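Porin protein associated with imipenem resistance (Acinetobacter baumannii, PDB 4FUV) forms an eight-stranded beta-barrel in the outer membrane and is linked to the transport of ornithine and the antibiotic imipenem, probably as a porin. Local coordinates at residues 72-77 and 104-109; 169-174 and 214-219; 176-181 and 203-208. One frame throughout, in Å; residues are numbered along the deposited sequence.

Contact 1. Residues 72-77 and 104-109; sequences NNNVYL and LDNDYD. With C8E ((hydroxyethyloxy)tri(ethyloxy)octane), chain C.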
loop_
_atom_site.group_PDB
_atom_site.type_symbol
_atom_site.label_atom_id
_atom_site.label_comp_id
_atom_site.label_asym_id
_atom_site.label_seq_id
_atom_site.Cartn_x
_atom_site.Cartn_y
_atom_site.Cartn_z
ATOM N N ASN A 72 -23.402 -6.400 -18.899
ATOM C CA ASN A 72 -24.423 -5.568 -18.270
ATOM C C ASN A 72 -25.590 -5.270 -19.215
ATOM O O ASN A 72 -25.422 -5.198 -20.437
ATOM C CB ASN A 72 -23.818 -4.256 -17.741
ATOM C CG ASN A 72 -22.465 -4.458 -17.059
ATOM O OD1 ASN A 72 -21.420 -4.472 -17.714
ATOM N ND2 ASN A 72 -22.482 -4.602 -15.739
ATOM N N ASN A 73 -26.773 -5.100 -18.636
ATOM C CA ASN A 73 -27.977 -4.814 -19.401
ATOM C C ASN A 73 -28.995 -4.201 -18.460
ATOM O O ASN A 73 -29.945 -4.853 -18.034
ATOM C CB ASN A 73 -28.533 -6.091 -20.043
ATOM C CG ASN A 73 -29.604 -5.802 -21.087
ATOM O OD1 ASN A 73 -29.511 -4.834 -21.850
ATOM N ND2 ASN A 73 -30.631 -6.636 -21.119
ATOM N N ASN A 74 -28.775 -2.935 -18.133
ATOM C CA ASN A 74 -29.546 -2.259 -17.111
ATOM C C ASN A 74 -30.299 -1.053 -17.669
ATOM O O ASN A 74 -29.749 -0.293 -18.470
ATOM C CB ASN A 74 -28.591 -1.795 -16.026
ATOM C CG ASN A 74 -27.710 -2.918 -15.524
ATOM O OD1 ASN A 74 -28.202 -3.948 -15.068
ATOM N ND2 ASN A 74 -26.402 -2.733 -15.624
ATOM N N VAL A 75 -31.555 -0.898 -17.250
ATOM C CA VAL A 75 -32.339 0.302 -17.546
ATOM C C VAL A 75 -32.719 0.956 -16.226
ATOM O O VAL A 75 -33.244 0.288 -15.336
ATOM C CB VAL A 75 -33.658 -0.028 -18.285
ATOM C CG1 VAL A 75 -34.463 1.248 -18.540
ATOM C CG2 VAL A 75 -33.390 -0.760 -19.576
ATOM N N TYR A 76 -32.496 2.259 -16.100
ATOM C CA TYR A 76 -32.785 2.920 -14.826
ATOM C C TYR A 76 -33.565 4.219 -14.951
ATOM O O TYR A 76 -33.458 4.957 -15.947
ATOM C CB TYR A 76 -31.498 3.132 -14.014
ATOM C CG TYR A 76 -30.526 4.145 -14.620
ATOM C CD1 TYR A 76 -30.644 5.511 -14.342
ATOM C CD2 TYR A 76 -29.484 3.738 -15.444
ATOM C CE1 TYR A 76 -29.760 6.442 -14.886
ATOM C CE2 TYR A 76 -28.598 4.658 -16.004
ATOM C CZ TYR A 76 -28.737 6.021 -15.701
ATOM O OH TYR A 76 -27.878 6.971 -16.219
ATOM N N LEU A 77 -34.358 4.492 -13.931
ATOM C CA LEU A 77 -35.057 5.766 -13.838
ATOM C C LEU A 77 -34.801 6.362 -12.456
ATOM O O LEU A 77 -35.198 5.784 -11.433
ATOM C CB LEU A 77 -36.550 5.580 -14.071
ATOM C CG LEU A 77 -37.366 6.864 -13.992
ATOM C CD1 LEU A 77 -36.909 7.849 -15.073
ATOM C CD2 LEU A 77 -38.845 6.556 -14.124
ATOM N N LEU A 104 -32.257 -4.676 -13.692
ATOM C CA LEU A 104 -30.851 -5.038 -13.626
ATOM C C LEU A 104 -30.592 -6.410 -14.239
ATOM O O LEU A 104 -31.379 -7.327 -14.058
ATOM C CB LEU A 104 -30.393 -5.065 -12.163
ATOM C CG LEU A 104 -30.458 -3.701 -11.480
ATOM C CD1 LEU A 104 -30.186 -3.889 -10.006
ATOM C CD2 LEU A 104 -29.425 -2.783 -12.114
ATOM N N ASP A 105 -29.478 -6.544 -14.946
ATOM C CA ASP A 105 -29.019 -7.842 -15.448
ATOM C C ASP A 105 -27.516 -7.720 -15.609
ATOM O O ASP A 105 -27.031 -7.140 -16.581
ATOM C CB ASP A 105 -29.701 -8.203 -16.784
ATOM C CG ASP A 105 -29.284 -9.569 -17.323
ATOM O OD1 ASP A 105 -28.368 -10.215 -16.777
ATOM O OD2 ASP A 105 -29.873 -10.002 -18.328
ATOM N N ASN A 106 -26.783 -8.252 -14.636
ATOM C CA ASN A 106 -25.333 -8.114 -14.604
ATOM C C ASN A 106 -24.655 -9.452 -14.316
ATOM O O ASN A 106 -24.924 -10.080 -13.298
ATOM C CB ASN A 106 -24.923 -7.082 -13.546
ATOM C CG ASN A 106 -25.529 -5.701 -13.805
ATOM O OD1 ASN A 106 -24.958 -4.886 -14.536
ATOM N ND2 ASN A 106 -26.685 -5.435 -13.201
ATOM N N ASP A 107 -23.788 -9.890 -15.220
ATOM C CA ASP A 107 -23.021 -11.103 -14.994
ATOM C C ASP A 107 -21.554 -10.779 -14.799
ATOM O O ASP A 107 -20.949 -10.065 -15.600
ATOM C CB ASP A 107 -23.181 -12.068 -16.167
ATOM C CG ASP A 107 -24.625 -12.430 -16.426
ATOM O OD1 ASP A 107 -25.411 -12.492 -15.458
ATOM O OD2 ASP A 107 -24.978 -12.652 -17.601
ATOM N N TYR A 108 -20.992 -11.309 -13.722
ATOM C CA TYR A 108 -19.563 -11.237 -13.474
ATOM C C TYR A 108 -18.958 -12.649 -13.546
ATOM O O TYR A 108 -19.533 -13.613 -13.038
ATOM C CB TYR A 108 -19.308 -10.587 -12.115
ATOM C CG TYR A 108 -19.957 -9.225 -11.978
ATOM C CD1 TYR A 108 -21.279 -9.090 -11.557
ATOM C CD2 TYR A 108 -19.257 -8.070 -12.293
ATOM C CE1 TYR A 108 -21.876 -7.820 -11.439
ATOM C CE2 TYR A 108 -19.842 -6.820 -12.186
ATOM C CZ TYR A 108 -21.151 -6.696 -11.761
ATOM O OH TYR A 108 -21.716 -5.432 -11.665
ATOM N N ASP A 109 -17.816 -12.769 -14.213
ATOM C CA ASP A 109 -17.087 -14.029 -14.282
ATOM C C ASP A 109 -15.614 -13.753 -13.998
ATOM O O ASP A 109 -14.867 -13.356 -14.894
ATOM C CB ASP A 109 -17.258 -14.679 -15.658
ATOM C CG ASP A 109 -16.501 -15.996 -15.785
ATOM O OD1 ASP A 109 -15.302 -15.969 -16.142
ATOM O OD2 ASP A 109 -17.101 -17.063 -15.530
HETATM C C1 C8E C . -33.013 5.810 -22.870
HETATM C C2 C8E C . -33.317 4.451 -22.242
HETATM C C3 C8E C . -33.625 3.405 -23.308
HETATM C C4 C8E C . -34.125 2.089 -22.715
HETATM C C5 C8E C . -33.264 0.915 -23.164
HETATM C C6 C8E C . -34.052 -0.373 -23.398
HETATM C C7 C8E C . -33.208 -1.591 -23.024
HETATM C C8 C8E C . -33.985 -2.892 -23.181
HETATM O O9 C8E C . -33.356 -3.930 -22.459
HETATM C C10 C8E C . -33.990 -4.202 -21.228
#
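N72 and N106 face each other as a non-hydrogen-bonded pair where strands 72-77 and 104-109 run antiparallel, their short axes at 160° and 4.8 Å apart at the closest. The ladder is irregular here. The bond from N73 N to D105 O is weak and bent, and the next amide, D105 N, finds a side chain: it reaches N74 OD1 at 2.9 Å, in a nearly straight bond that arrives almost head-on to the carbonyl. The first torsion of N74 sets CG beside the backbone N, anti to the carbonyl carbon. The two strands are adjacent staves of the eight-stranded outer-membrane barrel, and on the side bearing N72, N74 and N106 they carry a knot of three buried carboxamides. N106 OD1 is gripped by two N-H groups: N72 ND2 at 2.8 Å, in the carbonyl plane and on a lone pair, and N74 ND2 at 2.8 Å, slightly tilted from that plane. Both donor amides hold the oxygen close to their own planes, yet their attitudes differ, since the plane of N74 is turned 29° from that of N106 and the plane of N72 61°. A weak return bond from N106 ND2 to N74 OD1 makes the N74–N106 pairing reciprocal and should hinder either amide from flipping. L104 closes one flank of this knot, with CD2 3.4 Å from N74 OD1. On the other side of the sheet N73 and D105 touch through their CB atoms at 4.1 Å; the amide of N73 turns its OD1 to the hydroxyl of Y48, and V75 CG2 rests 3.6 Å from C7 of a bound C8E detergent molecule.

Contact 2. Residues 169-174 and 214-219; sequences GAYYTG and LPVGKV. With C8E ((hydroxyethyloxy)tri(ethyloxy)octane), chain D; C8E ((hydroxyethyloxy)tri(ethyloxy)octane), chain K.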
loop_
_atom_site.group_PDB
_atom_site.type_symbol
_atom_site.label_atom_id
_atom_site.label_comp_id
_atom_site.label_asym_id
_atom_site.label_seq_id
_atom_site.Cartn_x
_atom_site.Cartn_y
_atom_site.Cartn_z
ATOM N N GLY A 169 -23.605 5.042 -5.792
ATOM C CA GLY A 169 -24.779 4.593 -5.074
ATOM C C GLY A 169 -24.837 3.086 -4.938
ATOM O O GLY A 169 -23.810 2.389 -5.024
ATOM N N ALA A 170 -26.045 2.568 -4.752
ATOM C CA ALA A 170 -26.215 1.124 -4.668
ATOM C C ALA A 170 -27.651 0.719 -4.947
ATOM O O ALA A 170 -28.588 1.433 -4.581
ATOM C CB ALA A 170 -25.763 0.607 -3.279
ATOM N N TYR A 171 -27.811 -0.417 -5.611
ATOM C CA TYR A 171 -29.113 -1.011 -5.820
ATOM C C TYR A 171 -29.332 -2.039 -4.726
ATOM O O TYR A 171 -28.414 -2.771 -4.381
ATOM C CB TYR A 171 -29.171 -1.702 -7.194
ATOM C CG TYR A 171 -29.013 -0.757 -8.373
ATOM C CD1 TYR A 171 -30.089 -0.005 -8.838
ATOM C CD2 TYR A 171 -27.799 -0.629 -9.030
ATOM C CE1 TYR A 171 -29.947 0.858 -9.934
ATOM C CE2 TYR A 171 -27.649 0.233 -10.114
ATOM C CZ TYR A 171 -28.723 0.961 -10.563
ATOM O OH TYR A 171 -28.558 1.804 -11.644
ATOM N N TYR A 172 -30.531 -2.077 -4.164
ATOM C CA TYR A 172 -30.894 -3.165 -3.279
ATOM C C TYR A 172 -31.388 -4.305 -4.153
ATOM O O TYR A 172 -32.499 -4.260 -4.676
ATOM C CB TYR A 172 -31.984 -2.743 -2.302
ATOM C CG TYR A 172 -32.575 -3.900 -1.511
ATOM C CD1 TYR A 172 -31.769 -4.758 -0.771
ATOM C CD2 TYR A 172 -33.943 -4.118 -1.492
ATOM C CE1 TYR A 172 -32.321 -5.815 -0.035
ATOM C CE2 TYR A 172 -34.505 -5.166 -0.756
ATOM C CZ TYR A 172 -33.688 -6.010 -0.041
ATOM O OH TYR A 172 -34.255 -7.042 0.670
ATOM N N THR A 173 -30.548 -5.317 -4.307
ATOM C CA THR A 173 -30.805 -6.420 -5.227
ATOM C C THR A 173 -31.093 -7.747 -4.541
ATOM O O THR A 173 -31.602 -8.683 -5.169
ATOM C CB THR A 173 -29.570 -6.643 -6.103
ATOM O OG1 THR A 173 -28.435 -6.847 -5.254
ATOM C CG2 THR A 173 -29.322 -5.409 -6.955
ATOM N N GLY A 174 -30.754 -7.842 -3.258
ATOM C CA GLY A 174 -30.698 -9.137 -2.604
ATOM C C GLY A 174 -29.426 -9.825 -3.073
ATOM O O GLY A 174 -28.772 -9.349 -4.016
ATOM N N LEU A 214 -25.877 -3.997 -4.650
ATOM C CA LEU A 214 -24.936 -3.862 -5.750
ATOM C C LEU A 214 -24.458 -2.413 -5.781
ATOM O O LEU A 214 -25.232 -1.512 -6.138
ATOM C CB LEU A 214 -25.606 -4.224 -7.082
ATOM C CG LEU A 214 -24.783 -4.000 -8.355
ATOM C CD1 LEU A 214 -23.528 -4.889 -8.349
ATOM C CD2 LEU A 214 -25.613 -4.233 -9.646
ATOM N N PRO A 215 -23.193 -2.179 -5.399
ATOM C CA PRO A 215 -22.627 -0.825 -5.374
ATOM C C PRO A 215 -22.345 -0.346 -6.792
ATOM O O PRO A 215 -22.052 -1.165 -7.664
ATOM C CB PRO A 215 -21.311 -0.996 -4.599
ATOM C CG PRO A 215 -21.353 -2.395 -4.021
ATOM C CD PRO A 215 -22.224 -3.186 -4.938
ATOM N N VAL A 216 -22.441 0.960 -7.025
ATOM C CA VAL A 216 -22.273 1.515 -8.366
ATOM C C VAL A 216 -21.385 2.746 -8.330
ATOM O O VAL A 216 -21.547 3.613 -7.476
ATOM C CB VAL A 216 -23.625 1.961 -8.958
ATOM C CG1 VAL A 216 -23.456 2.380 -10.410
ATOM C CG2 VAL A 216 -24.633 0.842 -8.853
ATOM N N GLY A 217 -20.438 2.813 -9.248
ATOM C CA GLY A 217 -19.669 4.021 -9.461
ATOM C C GLY A 217 -19.667 4.333 -10.945
ATOM O O GLY A 217 -19.396 3.445 -11.760
ATOM N N LYS A 218 -19.976 5.575 -11.306
ATOM C CA LYS A 218 -19.943 5.979 -12.712
ATOM C C LYS A 218 -19.423 7.406 -12.882
ATOM O O LYS A 218 -19.537 8.227 -11.973
ATOM C CB LYS A 218 -21.325 5.803 -13.383
ATOM C CG LYS A 218 -22.458 6.641 -12.769
ATOM C CD LYS A 218 -23.793 6.436 -13.517
ATOM C CE LYS A 218 -24.193 4.963 -13.559
ATOM N NZ LYS A 218 -25.586 4.747 -14.049
ATOM N N VAL A 219 -18.839 7.686 -14.045
ATOM C CA VAL A 219 -18.449 9.042 -14.420
ATOM C C VAL A 219 -18.964 9.312 -15.834
ATOM O O VAL A 219 -19.331 8.378 -16.549
ATOM C CB VAL A 219 -16.920 9.251 -14.362
ATOM C CG1 VAL A 219 -16.434 9.205 -12.918
ATOM C CG2 VAL A 219 -16.195 8.186 -15.211
HETATM C C1 C8E D . -15.489 8.059 -9.500
HETATM C C2 C8E D . -16.759 7.509 -8.861
HETATM C C3 C8E D . -16.496 6.127 -8.277
HETATM C C5 C8E D . -17.981 2.169 -6.635
HETATM C C6 C8E D . -18.344 0.853 -5.955
HETATM C C7 C8E D . -17.434 -0.294 -6.393
HETATM C C8 C8E D . -17.973 -1.069 -7.593
HETATM O O9 C8E D . -17.923 -2.468 -7.371
HETATM C C10 C8E D . -18.759 -3.173 -8.268
HETATM C C11 C8E D . -18.459 -4.672 -8.260
HETATM O O12 C8E D . -19.365 -5.337 -7.408
HETATM C C13 C8E D . -19.625 -6.679 -7.761
HETATM C C14 C8E D . -20.662 -7.204 -6.778
HETATM O O15 C8E D . -20.598 -6.365 -5.644
HETATM C C16 C8E D . -20.434 -7.041 -4.415
HETATM C C17 C8E D . -20.852 -6.118 -3.278
HETATM O O18 C8E D . -19.755 -5.924 -2.416
HETATM C C8 C8E K . -33.627 1.610 -1.072
HETATM O O9 C8E K . -33.939 0.665 -0.050
HETATM C C10 C8E K . -35.189 0.029 -0.264
HETATM C C11 C8E K . -35.467 -0.959 0.864
HETATM O O12 C8E K . -36.867 -1.145 0.978
HETATM C C13 C8E K . -37.355 -2.103 0.053
HETATM O O15 C8E K . -38.188 -3.705 -2.574
HETATM C C16 C8E K . -37.890 -4.427 -3.760
HETATM C C17 C8E K . -36.423 -4.829 -3.679
HETATM O O18 C8E K . -36.166 -5.917 -4.543
HETATM C C19 C8E K . -34.978 -6.586 -4.172
HETATM C C20 C8E K . -35.272 -7.553 -3.025
HETATM O O21 C8E K . -34.772 -8.845 -3.309
#
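Y171 and V216 lean across each other obliquely, two strand residues on the same side of an antiparallel pair in the wall of the beta-barrel, where strand 162-172 meets the last strand, 213-224. V216 CG2 reaches the CE2 corner of the tyrosine ring at a tight 3.3 Å. A chi1 of -64° puts Y171 CG beside the backbone N, anti to the carbonyl carbon. L214, on the same side, comes more loosely, its CD2 4.3 Å from Y171 CD2, while its CB meets T173 CG2 in a second oblique crossing. Beneath these side chains G169 pairs with V216 and Y171 with L214, each through two backbone hydrogen bonds. P215 lacks an N-H but sits at the non-hydrogen-bonded position opposite A170, where none is needed for this ladder; A170 CB lies over P215 CA at 4.0 Å. On the side bearing P215, a C8E detergent molecule runs along the strand, touching the proline ring and the backbone of G217. The hydroxyl of T173 reaches on to the next residue, OG1 donating to G174 O at 2.8 Å.

Contact 3. Residues 176-181 and 203-208; sequences PTVKLV and RKIAND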
loop_
_atom_site.group_PDB
_atom_site.type_symbol
_atom_site.label_atom_id
_atom_site.label_comp_id
_atom_site.label_asym_id
_atom_site.label_seq_id
_atom_site.Cartn_x
_atom_site.Cartn_y
_atom_site.Cartn_z
ATOM N N PRO A 176 -26.829 -12.079 -5.019
ATOM C CA PRO A 176 -26.780 -12.547 -6.405
ATOM C C PRO A 176 -26.779 -14.065 -6.465
ATOM O O PRO A 176 -26.621 -14.734 -5.435
ATOM C CB PRO A 176 -25.433 -12.013 -6.893
ATOM C CG PRO A 176 -24.571 -12.043 -5.659
ATOM C CD PRO A 176 -25.499 -11.677 -4.522
ATOM N N THR A 177 -26.985 -14.603 -7.661
ATOM C CA THR A 177 -26.760 -16.020 -7.904
ATOM C C THR A 177 -25.254 -16.197 -7.992
ATOM O O THR A 177 -24.569 -15.349 -8.552
ATOM C CB THR A 177 -27.421 -16.463 -9.227
ATOM O OG1 THR A 177 -28.841 -16.464 -9.060
ATOM C CG2 THR A 177 -26.973 -17.855 -9.622
ATOM N N VAL A 178 -24.726 -17.288 -7.456
ATOM C CA VAL A 178 -23.285 -17.432 -7.380
ATOM C C VAL A 178 -22.852 -18.887 -7.583
ATOM O O VAL A 178 -23.509 -19.815 -7.124
ATOM C CB VAL A 178 -22.737 -16.849 -6.046
ATOM C CG1 VAL A 178 -23.417 -17.500 -4.859
ATOM C CG2 VAL A 178 -21.225 -16.989 -5.945
ATOM N N LYS A 179 -21.753 -19.060 -8.306
ATOM C CA LYS A 179 -21.160 -20.364 -8.572
ATOM C C LYS A 179 -19.657 -20.157 -8.510
ATOM O O LYS A 179 -19.089 -19.362 -9.268
ATOM C CB LYS A 179 -21.573 -20.884 -9.948
ATOM C CG LYS A 179 -21.252 -22.355 -10.189
ATOM N N LEU A 180 -19.030 -20.828 -7.557
ATOM C CA LEU A 180 -17.593 -20.747 -7.348
ATOM C C LEU A 180 -17.040 -22.162 -7.477
ATOM O O LEU A 180 -17.624 -23.091 -6.945
ATOM C CB LEU A 180 -17.313 -20.225 -5.941
ATOM C CG LEU A 180 -16.692 -18.852 -5.770
ATOM C CD1 LEU A 180 -16.497 -18.549 -4.292
ATOM C CD2 LEU A 180 -15.370 -18.811 -6.508
ATOM N N VAL A 181 -15.933 -22.322 -8.192
ATOM C CA VAL A 181 -15.312 -23.633 -8.373
ATOM C C VAL A 181 -13.795 -23.470 -8.451
ATOM O O VAL A 181 -13.294 -22.490 -9.008
ATOM C CB VAL A 181 -15.839 -24.337 -9.646
ATOM C CG1 VAL A 181 -15.560 -23.494 -10.877
ATOM C CG2 VAL A 181 -15.225 -25.726 -9.796
ATOM N N ARG A 203 -21.092 -19.486 -0.286
ATOM C CA ARG A 203 -22.198 -19.326 0.651
ATOM C C ARG A 203 -22.296 -17.925 1.252
ATOM O O ARG A 203 -23.399 -17.417 1.440
ATOM C CB ARG A 203 -22.149 -20.383 1.757
ATOM C CG ARG A 203 -22.491 -21.774 1.265
ATOM N N LYS A 204 -21.158 -17.309 1.560
ATOM C CA LYS A 204 -21.172 -15.942 2.092
ATOM C C LYS A 204 -21.786 -14.990 1.092
ATOM O O LYS A 204 -22.593 -14.126 1.442
ATOM C CB LYS A 204 -19.765 -15.456 2.457
ATOM C CG LYS A 204 -19.123 -16.181 3.640
ATOM C CD LYS A 204 -18.275 -15.210 4.457
ATOM C CE LYS A 204 -17.241 -15.916 5.332
ATOM N NZ LYS A 204 -17.779 -17.079 6.088
ATOM N N ILE A 205 -21.399 -15.143 -0.165
ATOM C CA ILE A 205 -21.898 -14.256 -1.199
ATOM C C ILE A 205 -23.395 -14.480 -1.409
ATOM O O ILE A 205 -24.145 -13.543 -1.644
ATOM C CB ILE A 205 -21.132 -14.473 -2.513
ATOM C CG1 ILE A 205 -19.652 -14.139 -2.308
ATOM C CG2 ILE A 205 -21.731 -13.630 -3.641
ATOM C CD1 ILE A 205 -18.800 -14.376 -3.527
ATOM N N ALA A 206 -23.830 -15.728 -1.297
ATOM C CA ALA A 206 -25.236 -16.041 -1.508
ATOM C C ALA A 206 -26.102 -15.615 -0.325
ATOM O O ALA A 206 -27.318 -15.557 -0.451
ATOM C CB ALA A 206 -25.418 -17.547 -1.793
ATOM N N ASN A 207 -25.478 -15.308 0.815
ATOM C CA ASN A 207 -26.231 -15.126 2.059
ATOM C C ASN A 207 -25.918 -13.906 2.948
ATOM O O ASN A 207 -26.791 -13.448 3.675
ATOM C CB ASN A 207 -26.165 -16.402 2.911
ATOM C CG ASN A 207 -26.856 -17.585 2.246
ATOM O OD1 ASN A 207 -28.085 -17.680 2.240
ATOM N ND2 ASN A 207 -26.069 -18.484 1.671
ATOM N N ASP A 208 -24.688 -13.401 2.926
ATOM C CA ASP A 208 -24.336 -12.286 3.808
ATOM C C ASP A 208 -25.032 -10.969 3.416
ATOM O O ASP A 208 -25.289 -10.714 2.240
ATOM C CB ASP A 208 -22.822 -12.096 3.870
ATOM C CG ASP A 208 -22.112 -13.257 4.575
ATOM O OD1 ASP A 208 -22.791 -14.236 4.966
ATOM O OD2 ASP A 208 -20.870 -13.196 4.726
#
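I205 turns its CG2 methyl into the angle between P176 and V178, and this one bump carries much of the contact. It joins helix 194-207 to the start of strand 177-187, a strand of the sheet extension that pairs with 134-144, beyond the closed ring of eight barrel strands. The two segments share no hydrogen bond. With chi1 at -62°, I205 has CG1 anti to the carbonyl carbon and CG2 anti to the backbone N. The methyl touches the proline ring, P176 CG lying 3.8 Å from I205 CG2, and the two side chains cross at about a right angle. In a direction roughly square to that it meets V178, more loosely set, with its CG2 4.1 Å from the same methyl.

The valine forks over the helix surface. While CG2 faces I205, the other branch, CG1, stands between its own backbone N and carbonyl carbon (chi1 56°) and presses on A206 CB at 3.7 Å. The branched side chain thus straddles two consecutive residues, the larger I205 and the small A206. The proline also touches backbone, its CD resting 3.7 Å from I205 O, an oxygen that accepts a hydrogen bond from N175 just before the strand segment. Farther along, L180 continues the apolar row toward V198 and A202, and M140 of strand 134-144 packs against both P176 and I205. N207 turns its side chain back to R203, ND2 donating to R203 O at 2.9 Å, in the carbonyl plane and on a lone pair.

In the fold
Contacts 1 and 2 belong to the barrel wall. Contact 3 belongs to the extension formed by strands 134-144 and 177-187, which continues from the wall through strand 95-114 and has helix 194-207 packed on it. Along the chain contact 1 closes before contact 2 opens, and contact 3 is nested inside the loop that contact 2 closes: strand 162-172 leads into 177-187, then helix 194-207 returns the chain to strand 213-224. Contacts 1 and 2 have centres 10 Å apart and touch: L104 CD1 packs against Y171 and T173, and Y76 against K218, so these residues meet across the barrel interior. Contact 3 lies about 18 Å from either centre, outside the closed ring.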